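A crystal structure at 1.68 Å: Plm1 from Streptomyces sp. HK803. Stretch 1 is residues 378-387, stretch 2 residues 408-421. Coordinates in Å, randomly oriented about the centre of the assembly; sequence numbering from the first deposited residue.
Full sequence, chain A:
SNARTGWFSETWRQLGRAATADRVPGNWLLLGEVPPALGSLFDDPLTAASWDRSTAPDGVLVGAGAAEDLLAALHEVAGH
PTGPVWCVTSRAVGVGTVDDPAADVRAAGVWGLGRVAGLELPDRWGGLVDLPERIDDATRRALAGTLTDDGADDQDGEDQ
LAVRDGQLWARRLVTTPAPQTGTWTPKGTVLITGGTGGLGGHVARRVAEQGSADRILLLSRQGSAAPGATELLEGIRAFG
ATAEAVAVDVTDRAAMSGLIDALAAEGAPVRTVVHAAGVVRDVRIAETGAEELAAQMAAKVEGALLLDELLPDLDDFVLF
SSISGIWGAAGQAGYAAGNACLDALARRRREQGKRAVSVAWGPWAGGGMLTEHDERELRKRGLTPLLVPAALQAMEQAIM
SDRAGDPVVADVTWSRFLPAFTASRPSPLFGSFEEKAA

Stretch 1 (378-387) LRKRGLTPLL
Stretch 2 (408-421) VVADVTWSRFLPAF

Gly382 packs against the start of a helix with no room for a side chain. Its phi/psi of 77/20 favours glycine, and an ideal CB would lie 2.6 Å from both Phe417 N and Thr413 O, a clash with each. The Gly382 CA instead sits 3.6 Å from Arg416 CB.

Stretch 1 leaves a helix at Arg381 (-99/29), turns at Gly382, and runs extended through Leu383 (-114/117) and Thr384 (-103/130). Stretch 2 is a strand from Val408 that passes through Thr413 into a helix, 414-421. The extended segments are antiparallel: Leu383 pairs with Val412 (CA-CA 4.9 Å) and Thr384 lies opposite Asp411 (CA-CA 5.4 Å). Two backbone hydrogen bonds flank the Leu383 pair. Thr413 N donates to Gly382 O at 2.8 Å, and Thr384 N donates to Asp411 O at 3.0 Å. Water 2 bridges the wider gap beyond, donating to Thr384 O (2.8 Å) and accepting from Asp411 N (3.1 Å).

Leu383 (m, t) is buried on the same face as Val412 (t). Its CD2 lies 3.8 Å from Val412 CG2 and 4.0 Å from Phe417 CD1, so branched and aromatic carbons fill the space between strand and helix. Phe417 is t with chi2 90°. Thr384 (m) and Asp411 (t, chi2 -10°) share the other face, with Thr384 CB 3.5 Å from Asp411 OD2. Water 3 donates to Asp411 OD2 (2.7 Å) and Pro385 O (2.9 Å). Leu386 (m, t) extends the apolar contact, its CD1 4.3 Å from Val409 CG1.

Arg416 (m, t, t, chi4 -153°) reaches back to the first helix. Its NH2 donates to Arg379 O at 2.9 Å, near the guanidinium plane. Arg381 O approaches Phe417 CA at 3.2 Å, a CA-H...O contact. Water 1 donates to Arg381 O (3.2 Å) and Phe417 O (2.9 Å).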

# COMPACT_ATOMS: atom_id res chain seq x y z
N LEU A 378 1.90 16.89 11.19
CA LEU A 378 1.21 15.61 11.40
C LEU A 378 0.42 15.65 12.72
O LEU A 378 -0.74 15.24 12.77
CB LEU A 378 2.23 14.44 11.39
CG LEU A 378 2.65 13.94 9.99
CD1 LEU A 378 3.87 13.02 10.08
CD2 LEU A 378 1.52 13.23 9.27
N ARG A 379 1.04 16.16 13.77
CA ARG A 379 0.40 16.25 15.08
C ARG A 379 -0.84 17.09 15.00
O ARG A 379 -1.86 16.79 15.63
CB ARG A 379 1.35 16.82 16.12
CG ARG A 379 2.47 15.89 16.48
CD ARG A 379 3.61 16.68 17.13
NE ARG A 379 4.66 15.82 17.67
CZ ARG A 379 4.57 15.11 18.79
NH1 ARG A 379 3.46 15.14 19.54
NH2 ARG A 379 5.60 14.37 19.18
N LYS A 380 -0.76 18.12 14.16
CA LYS A 380 -1.89 18.99 13.88
C LYS A 380 -3.09 18.22 13.33
O LYS A 380 -4.23 18.52 13.69
CB LYS A 380 -1.45 20.07 12.88
CG LYS A 380 -2.36 21.28 12.82
CD LYS A 380 -1.64 22.49 12.21
CE LYS A 380 -0.71 23.17 13.22
NZ LYS A 380 0.09 24.29 12.61
N ARG A 381 -2.83 17.24 12.46
CA ARG A 381 -3.90 16.42 11.90
C ARG A 381 -4.07 15.06 12.59
O ARG A 381 -4.53 14.08 11.99
CB ARG A 381 -3.77 16.30 10.39
CG ARG A 381 -2.52 15.69 9.84
CD ARG A 381 -2.42 16.09 8.36
NE ARG A 381 -1.43 15.32 7.62
CZ ARG A 381 -1.58 14.04 7.26
NH1 ARG A 381 -2.68 13.35 7.59
NH2 ARG A 381 -0.61 13.44 6.58
N GLY A 382 -3.72 15.03 13.86
CA GLY A 382 -4.03 13.90 14.73
C GLY A 382 -3.13 12.68 14.56
O GLY A 382 -3.52 11.58 14.96
N LEU A 383 -1.96 12.87 13.97
CA LEU A 383 -1.00 11.78 13.86
C LEU A 383 0.20 12.17 14.71
O LEU A 383 0.82 13.22 14.49
CB LEU A 383 -0.63 11.51 12.41
CG LEU A 383 -1.80 11.06 11.54
CD1 LEU A 383 -1.40 11.12 10.06
CD2 LEU A 383 -2.26 9.65 11.89
N THR A 384 0.46 11.38 15.73
CA THR A 384 1.61 11.60 16.59
C THR A 384 2.67 10.58 16.19
O THR A 384 2.37 9.40 16.10
CB THR A 384 1.23 11.45 18.06
OG1 THR A 384 0.17 12.37 18.38
CG2 THR A 384 2.44 11.70 18.98
N PRO A 385 3.89 11.04 15.96
CA PRO A 385 4.94 10.06 15.64
C PRO A 385 5.11 9.01 16.74
O PRO A 385 5.11 9.35 17.93
CB PRO A 385 6.19 10.92 15.47
CG PRO A 385 5.66 12.22 14.99
CD PRO A 385 4.38 12.42 15.77
N LEU A 386 5.25 7.74 16.34
CA LEU A 386 5.44 6.64 17.29
C LEU A 386 6.83 6.77 17.85
O LEU A 386 7.77 7.01 17.10
CB LEU A 386 5.36 5.30 16.57
CG LEU A 386 4.00 4.90 16.03
CD1 LEU A 386 4.14 3.77 14.97
CD2 LEU A 386 3.08 4.50 17.19
N LEU A 387 6.97 6.60 19.16
CA LEU A 387 8.31 6.53 19.75
C LEU A 387 8.99 5.23 19.32
O LEU A 387 8.34 4.21 19.10
CB LEU A 387 8.22 6.67 21.27
CG LEU A 387 7.48 7.92 21.75
CD1 LEU A 387 7.63 8.04 23.26
CD2 LEU A 387 8.00 9.14 21.03
N VAL A 408 -2.20 -2.29 10.63
CA VAL A 408 -1.95 -0.86 10.51
C VAL A 408 -1.61 -0.42 11.94
O VAL A 408 -2.40 -0.67 12.85
CB VAL A 408 -3.22 -0.13 10.01
CG1 VAL A 408 -2.93 1.36 9.76
CG2 VAL A 408 -3.75 -0.77 8.74
N VAL A 409 -0.45 0.21 12.12
CA VAL A 409 0.05 0.58 13.46
C VAL A 409 0.41 2.06 13.48
O VAL A 409 1.33 2.49 12.79
CB VAL A 409 1.28 -0.27 13.83
CG1 VAL A 409 1.84 0.16 15.20
CG2 VAL A 409 0.93 -1.78 13.81
N ALA A 410 -0.34 2.84 14.26
CA ALA A 410 -0.20 4.30 14.24
C ALA A 410 -0.77 4.89 15.52
O ALA A 410 -1.64 4.28 16.14
CB ALA A 410 -0.93 4.89 13.01
N ASP A 411 -0.27 6.06 15.92
CA ASP A 411 -0.83 6.80 17.05
C ASP A 411 -1.76 7.89 16.50
O ASP A 411 -1.29 8.96 16.09
CB ASP A 411 0.33 7.43 17.83
CG ASP A 411 -0.10 8.11 19.11
OD1 ASP A 411 -1.32 8.27 19.32
OD2 ASP A 411 0.79 8.50 19.91
N VAL A 412 -3.06 7.58 16.47
CA VAL A 412 -4.06 8.46 15.87
C VAL A 412 -4.93 9.06 16.97
O VAL A 412 -5.41 8.34 17.84
CB VAL A 412 -4.98 7.71 14.90
CG1 VAL A 412 -6.00 8.68 14.24
CG2 VAL A 412 -4.16 7.00 13.81
N THR A 413 -5.10 10.38 16.92
CA THR A 413 -6.07 11.06 17.77
C THR A 413 -7.25 11.43 16.86
O THR A 413 -7.19 12.40 16.09
CB THR A 413 -5.43 12.32 18.43
OG1 THR A 413 -4.31 11.91 19.24
CG2 THR A 413 -6.44 13.07 19.29
N TRP A 414 -8.30 10.62 16.93
CA TRP A 414 -9.40 10.65 15.98
C TRP A 414 -10.14 11.99 15.98
O TRP A 414 -10.59 12.42 14.93
CB TRP A 414 -10.36 9.47 16.21
CG TRP A 414 -9.67 8.20 15.89
CD1 TRP A 414 -9.17 7.29 16.77
CD2 TRP A 414 -9.35 7.73 14.59
NE1 TRP A 414 -8.55 6.26 16.09
CE2 TRP A 414 -8.65 6.52 14.74
CE3 TRP A 414 -9.58 8.22 13.31
CZ2 TRP A 414 -8.21 5.78 13.65
CZ3 TRP A 414 -9.14 7.49 12.23
CH2 TRP A 414 -8.45 6.30 12.40
N SER A 415 -10.24 12.65 17.14
CA SER A 415 -10.92 13.95 17.24
C SER A 415 -10.25 15.02 16.37
O SER A 415 -10.93 15.93 15.90
CB SER A 415 -10.98 14.42 18.70
OG SER A 415 -9.67 14.60 19.20
N ARG A 416 -8.93 14.94 16.19
CA ARG A 416 -8.21 15.83 15.28
C ARG A 416 -8.11 15.26 13.86
O ARG A 416 -8.20 15.99 12.87
CB ARG A 416 -6.77 16.08 15.75
CG ARG A 416 -6.59 16.79 17.07
CD ARG A 416 -5.08 16.84 17.40
NE ARG A 416 -4.79 17.58 18.62
CZ ARG A 416 -3.64 18.23 18.89
NH1 ARG A 416 -3.49 18.87 20.05
NH2 ARG A 416 -2.64 18.25 18.01
N PHE A 417 -7.88 13.96 13.76
CA PHE A 417 -7.65 13.36 12.44
C PHE A 417 -8.88 13.45 11.52
O PHE A 417 -8.75 13.81 10.36
CB PHE A 417 -7.24 11.89 12.61
CG PHE A 417 -7.04 11.15 11.32
CD1 PHE A 417 -5.81 11.13 10.71
CD2 PHE A 417 -8.10 10.49 10.71
CE1 PHE A 417 -5.64 10.46 9.50
CE2 PHE A 417 -7.93 9.84 9.50
CZ PHE A 417 -6.69 9.82 8.92
N LEU A 418 -10.05 13.11 12.05
CA LEU A 418 -11.24 12.97 11.19
C LEU A 418 -11.70 14.28 10.56
O LEU A 418 -11.98 14.30 9.35
CB LEU A 418 -12.39 12.29 11.92
CG LEU A 418 -12.24 10.82 12.21
CD1 LEU A 418 -13.34 10.37 13.18
CD2 LEU A 418 -12.26 10.03 10.89
N PRO A 419 -11.77 15.38 11.35
CA PRO A 419 -12.17 16.64 10.68
C PRO A 419 -11.15 17.11 9.65
O PRO A 419 -11.54 17.71 8.62
CB PRO A 419 -12.31 17.64 11.83
CG PRO A 419 -12.43 16.80 13.08
CD PRO A 419 -11.68 15.52 12.82
N ALA A 420 -9.86 16.83 9.87
CA ALA A 420 -8.86 17.20 8.88
C ALA A 420 -8.97 16.32 7.63
O ALA A 420 -8.98 16.81 6.51
CB ALA A 420 -7.43 17.15 9.48
N PHE A 421 -9.10 15.01 7.84
CA PHE A 421 -9.13 14.05 6.72
C PHE A 421 -10.36 14.21 5.84
O PHE A 421 -10.28 14.04 4.60
CB PHE A 421 -9.07 12.60 7.26
CG PHE A 421 -9.01 11.58 6.18
CD1 PHE A 421 -7.79 11.27 5.60
CD2 PHE A 421 -10.14 10.97 5.70
CE1 PHE A 421 -7.70 10.34 4.57
CE2 PHE A 421 -10.04 10.02 4.64
CZ PHE A 421 -8.82 9.72 4.11
O HOH W 1 -6.09 13.97 9.17
O HOH W 2 2.03 7.36 14.26
O HOH W 3 3.44 8.46 20.08